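Local coordinates for type III effector Xcv3220-like C-terminal domain-containing protein (Xanthomonas campestris pv. vesicatoria, PDB 4FC9) that is secreted into the plant host as a type III effector (XopL) and probably acts there as a ubiquitin ligase, this chain being its all-helical C-terminal domain, at residues 42-47 with 54-59; 47-52 with 150-155. One frame throughout, in Å; residues are numbered along the deposited sequence.

Overall arrangement
Helix 32-49 is the first helix of the chain and supplies one side of both contacts. Contact 1 closes the short return after it, with only six residues between its segments, and lays the loop at 54-59 back on residues 42-47. Contact 2 closes a far longer loop, with 97 residues between segments 47-52 and 150-155, and ties the end of this first helix to the start of helix 152-171. The two closures cross, because their segments alternate along the chain. Their centres lie about 8 Å apart, and they share Thr47. They also touch directly, with Pro55 CD packed 3.5 Å from Val48 CG2.

Contact 1. Residues 42-47 with 54-59; sequences QAMLST and NPFLEG
A helix followed by a tight return packs back on itself here: Met44 and Thr47, late in helix 32-49, meet Pro55 and Phe56 of the loop that follows. The contact is buried and apolar. Met44 is a selenomethionine, and its end makes the close approach. Met44 CE lies 3.6 Å from both Phe56 CZ and Phe56 CE1, coming obliquely at the far end of the ring. The two side chains cross at about a right angle. A bend at the last torsion of Met44 (chi3 73°) brings CE up to the phenyl group. Nearer the backbone, Met44 CG lies 4.2 Å from Pro55 CB.

The loop side is a type I beta turn from Asn54 to Leu57, with an Asx turn at its start. Asn54 OD1 accepts from Phe56 N at 3.0 Å, with the donor above the carbonyl plane. The same OD1 sits at the edge of the Phe56 ring, in its plane.

Thr47 puts its methyl against the proline: CG2 is 4.1 Å from Pro55 CD. With Thr47 OG1 beside the backbone N (chi1 -60°) and CG2 anti to it, OG1 turns back along the helix and bonds to Ala43 O at 2.9 Å. Thr47 N reaches Ala43 O from the other face of the carbonyl plane, so two bonds hold this oxygen. Beyond the contact, Ala158 of helix 152-171 and Leu81 and Met84 of helix 79-88 also touch Phe56.

Contact 2. Residues 47-52 with 150-155; sequences TVIDEE and LDVATL
Val48 meets Leu155 and Val152 through its CG1 branch, which does most of the touching. Val48 CG1 is 3.7 Å from Leu155 CB and as far from Val152 O. The second branch, Val48 CG2, reaches the same Leu155 CB at 4.0 Å, so both methyls touch the base of the leucine side chain from the same side. Val48 CG1 is anti to its own backbone N (chi1 172°), and this directs the methyl at the helix opposite. Closer to the surface, Ile49 CG1 packs 3.7 Å from Val152 CG2, the two side chains crossing at a slant. Val48 and Leu155 are buried, whereas Ile49 and Val152 are exposed. The contact therefore runs from the core out to solvent.

The second shell fixes the start of helix 152-171. Asp151 is its N-cap and forms a capping box with Thr154. Thr154 N donates to Asp151 OD1 at 2.9 Å, nearly straight at 172° and almost in line with the C-O bond. A weak bond from Ala153 N, bent to 120°, reaches the same oxygen. In return Asp151 N donates to Thr154 OG1 at 3.0 Å. These bonds set the first turn, which carries Val152 and Leu155.

Further out, Tyr63 OH is hydrogen-bonded to Val48 O, and Tyr63 also touches Val152 and Leu155. The contact thus joins the end of helix 32-49 to the start of helix 152-171, while Leu81 of helix 79-88 packs on Leu155.

Contact 1. Residues 42-47 with 54-59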
# COMPACT_ATOMS: atom_id res chain seq x y z
N GLN A 42 4.15 10.03 -0.80
CA GLN A 42 4.55 10.84 0.34
C GLN A 42 3.63 12.04 0.52
O GLN A 42 3.24 12.36 1.64
CB GLN A 42 5.99 11.31 0.17
CG GLN A 42 6.64 11.86 1.42
CD GLN A 42 8.11 12.22 1.22
OE1 GLN A 42 9.00 11.61 1.80
NE2 GLN A 42 8.36 13.22 0.38
N ALA A 43 3.28 12.70 -0.58
CA ALA A 43 2.37 13.84 -0.55
C ALA A 43 0.99 13.43 -0.03
O ALA A 43 0.37 14.16 0.74
CB ALA A 43 2.25 14.45 -1.94
N MSE A 44 0.52 12.27 -0.47
CA MSE A 44 -0.76 11.73 -0.03
C MSE A 44 -0.74 11.44 1.46
O MSE A 44 -1.70 11.77 2.17
CB MSE A 44 -1.10 10.46 -0.81
CG MSE A 44 -1.39 10.72 -2.27
SE MSE A 44 -1.48 9.11 -3.34
CE MSE A 44 -3.19 8.40 -2.73
N LEU A 45 0.34 10.83 1.92
CA LEU A 45 0.53 10.56 3.35
C LEU A 45 0.53 11.86 4.13
O LEU A 45 -0.06 11.95 5.20
CB LEU A 45 1.85 9.83 3.59
CG LEU A 45 1.84 8.35 3.26
CD1 LEU A 45 3.18 7.76 3.63
CD2 LEU A 45 0.71 7.67 4.01
N SER A 46 1.21 12.86 3.58
CA SER A 46 1.23 14.18 4.19
C SER A 46 -0.19 14.74 4.25
O SER A 46 -0.61 15.27 5.27
CB SER A 46 2.11 15.13 3.39
OG SER A 46 2.18 16.39 4.02
N THR A 47 -0.93 14.61 3.15
CA THR A 47 -2.30 15.09 3.10
C THR A 47 -3.13 14.42 4.20
O THR A 47 -3.79 15.10 4.99
CB THR A 47 -2.92 14.83 1.72
OG1 THR A 47 -2.16 15.52 0.72
CG2 THR A 47 -4.35 15.35 1.67
N ASN A 54 -8.47 14.12 2.80
CA ASN A 54 -8.70 12.91 2.02
C ASN A 54 -8.28 13.11 0.57
O ASN A 54 -9.00 13.75 -0.21
CB ASN A 54 -10.20 12.59 2.10
CG ASN A 54 -10.57 11.24 1.49
OD1 ASN A 54 -9.78 10.62 0.78
ND2 ASN A 54 -11.78 10.79 1.77
N PRO A 55 -7.11 12.57 0.18
CA PRO A 55 -6.59 12.77 -1.18
C PRO A 55 -7.35 11.98 -2.24
O PRO A 55 -7.03 12.09 -3.43
CB PRO A 55 -5.15 12.25 -1.08
CG PRO A 55 -5.20 11.23 -0.00
CD PRO A 55 -6.19 11.77 1.00
N PHE A 56 -8.34 11.21 -1.83
CA PHE A 56 -9.06 10.35 -2.75
C PHE A 56 -10.32 11.02 -3.29
O PHE A 56 -10.97 10.49 -4.19
CB PHE A 56 -9.39 9.01 -2.09
CG PHE A 56 -8.17 8.20 -1.75
CD1 PHE A 56 -7.49 7.49 -2.73
CD2 PHE A 56 -7.68 8.16 -0.45
CE1 PHE A 56 -6.36 6.76 -2.42
CE2 PHE A 56 -6.55 7.43 -0.13
CZ PHE A 56 -5.88 6.72 -1.11
N LEU A 57 -10.64 12.18 -2.75
CA LEU A 57 -11.78 12.95 -3.24
C LEU A 57 -11.34 14.30 -3.78
O LEU A 57 -10.43 14.92 -3.24
CB LEU A 57 -12.83 13.13 -2.14
CG LEU A 57 -13.63 11.90 -1.71
CD1 LEU A 57 -14.45 12.21 -0.47
CD2 LEU A 57 -14.53 11.42 -2.84
N GLU A 58 -12.01 14.73 -4.84
CA GLU A 58 -11.79 16.03 -5.44
C GLU A 58 -11.76 17.14 -4.39
O GLU A 58 -12.65 17.25 -3.56
CB GLU A 58 -12.89 16.31 -6.46
CG GLU A 58 -12.69 17.57 -7.28
CD GLU A 58 -13.81 17.81 -8.26
OE1 GLU A 58 -14.85 17.12 -8.18
OE2 GLU A 58 -13.66 18.69 -9.13
N GLY A 59 -10.70 17.94 -4.43
CA GLY A 59 -10.53 19.04 -3.49
C GLY A 59 -9.92 18.66 -2.17
O GLY A 59 -9.69 19.51 -1.32

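Contact 2. Residues 47-52 with 150-155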
# COMPACT_ATOMS: atom_id res chain seq x y z
N THR A 47 -0.93 14.61 3.15
CA THR A 47 -2.30 15.09 3.10
C THR A 47 -3.13 14.42 4.20
O THR A 47 -3.79 15.10 4.99
CB THR A 47 -2.92 14.83 1.72
OG1 THR A 47 -2.16 15.52 0.72
CG2 THR A 47 -4.35 15.35 1.67
N VAL A 48 -3.04 13.10 4.29
CA VAL A 48 -3.81 12.36 5.29
C VAL A 48 -3.41 12.66 6.74
O VAL A 48 -4.27 12.90 7.59
CB VAL A 48 -3.71 10.84 5.05
CG1 VAL A 48 -4.34 10.07 6.20
CG2 VAL A 48 -4.37 10.48 3.73
N ILE A 49 -2.11 12.63 7.02
CA ILE A 49 -1.62 12.68 8.40
C ILE A 49 -1.39 14.11 8.89
O ILE A 49 -1.80 14.46 9.99
CB ILE A 49 -0.35 11.83 8.56
CG1 ILE A 49 -0.68 10.35 8.30
CG2 ILE A 49 0.27 12.01 9.93
CD1 ILE A 49 0.52 9.46 8.21
N ASP A 50 -0.74 14.92 8.07
CA ASP A 50 -0.48 16.32 8.41
C ASP A 50 -1.73 17.17 8.24
O ASP A 50 -2.20 17.80 9.19
CB ASP A 50 0.65 16.88 7.54
CG ASP A 50 1.80 17.42 8.34
OD1 ASP A 50 1.70 18.55 8.85
OD2 ASP A 50 2.83 16.71 8.44
N GLU A 51 -2.27 17.19 7.03
CA GLU A 51 -3.39 18.06 6.69
C GLU A 51 -4.73 17.54 7.19
O GLU A 51 -5.70 18.28 7.24
CB GLU A 51 -3.46 18.25 5.18
CG GLU A 51 -2.14 18.60 4.55
CD GLU A 51 -1.67 19.99 4.90
OE1 GLU A 51 -2.53 20.88 5.07
OE2 GLU A 51 -0.44 20.19 5.02
N GLU A 52 -4.76 16.26 7.54
CA GLU A 52 -5.99 15.58 7.95
C GLU A 52 -7.07 15.71 6.87
O GLU A 52 -8.23 15.98 7.16
CB GLU A 52 -6.46 16.08 9.31
CG GLU A 52 -5.48 15.75 10.42
CD GLU A 52 -5.89 16.30 11.76
OE1 GLU A 52 -5.82 17.53 11.95
OE2 GLU A 52 -6.26 15.50 12.64
N LEU A 150 -13.39 6.66 7.66
CA LEU A 150 -12.32 7.43 7.08
C LEU A 150 -11.61 8.13 8.22
O LEU A 150 -12.11 9.10 8.76
CB LEU A 150 -12.88 8.46 6.10
CG LEU A 150 -13.64 7.80 4.95
CD1 LEU A 150 -14.52 8.78 4.23
CD2 LEU A 150 -12.65 7.18 4.00
N ASP A 151 -10.46 7.59 8.60
CA ASP A 151 -9.64 8.22 9.63
C ASP A 151 -8.17 8.11 9.25
O ASP A 151 -7.84 7.61 8.18
CB ASP A 151 -9.92 7.64 11.02
CG ASP A 151 -9.61 6.15 11.12
OD1 ASP A 151 -8.55 5.70 10.64
OD2 ASP A 151 -10.44 5.41 11.71
N VAL A 152 -7.29 8.57 10.14
CA VAL A 152 -5.87 8.63 9.81
C VAL A 152 -5.26 7.26 9.47
O VAL A 152 -4.51 7.14 8.51
CB VAL A 152 -5.05 9.36 10.92
CG1 VAL A 152 -5.11 8.62 12.24
CG2 VAL A 152 -3.60 9.56 10.47
N ALA A 153 -5.63 6.24 10.23
CA ALA A 153 -5.08 4.90 10.05
C ALA A 153 -5.63 4.21 8.81
O ALA A 153 -4.89 3.57 8.07
CB ALA A 153 -5.35 4.06 11.28
N THR A 154 -6.94 4.31 8.60
CA THR A 154 -7.55 3.65 7.46
C THR A 154 -7.12 4.32 6.17
O THR A 154 -6.82 3.65 5.18
CB THR A 154 -9.09 3.57 7.57
OG1 THR A 154 -9.65 4.89 7.49
CG2 THR A 154 -9.51 2.92 8.88
N LEU A 155 -7.08 5.65 6.17
CA LEU A 155 -6.65 6.37 4.98
C LEU A 155 -5.15 6.21 4.71
O LEU A 155 -4.73 6.17 3.56
CB LEU A 155 -7.03 7.84 5.07
CG LEU A 155 -8.50 8.10 4.82
CD1 LEU A 155 -8.82 9.55 5.02
CD2 LEU A 155 -8.87 7.66 3.40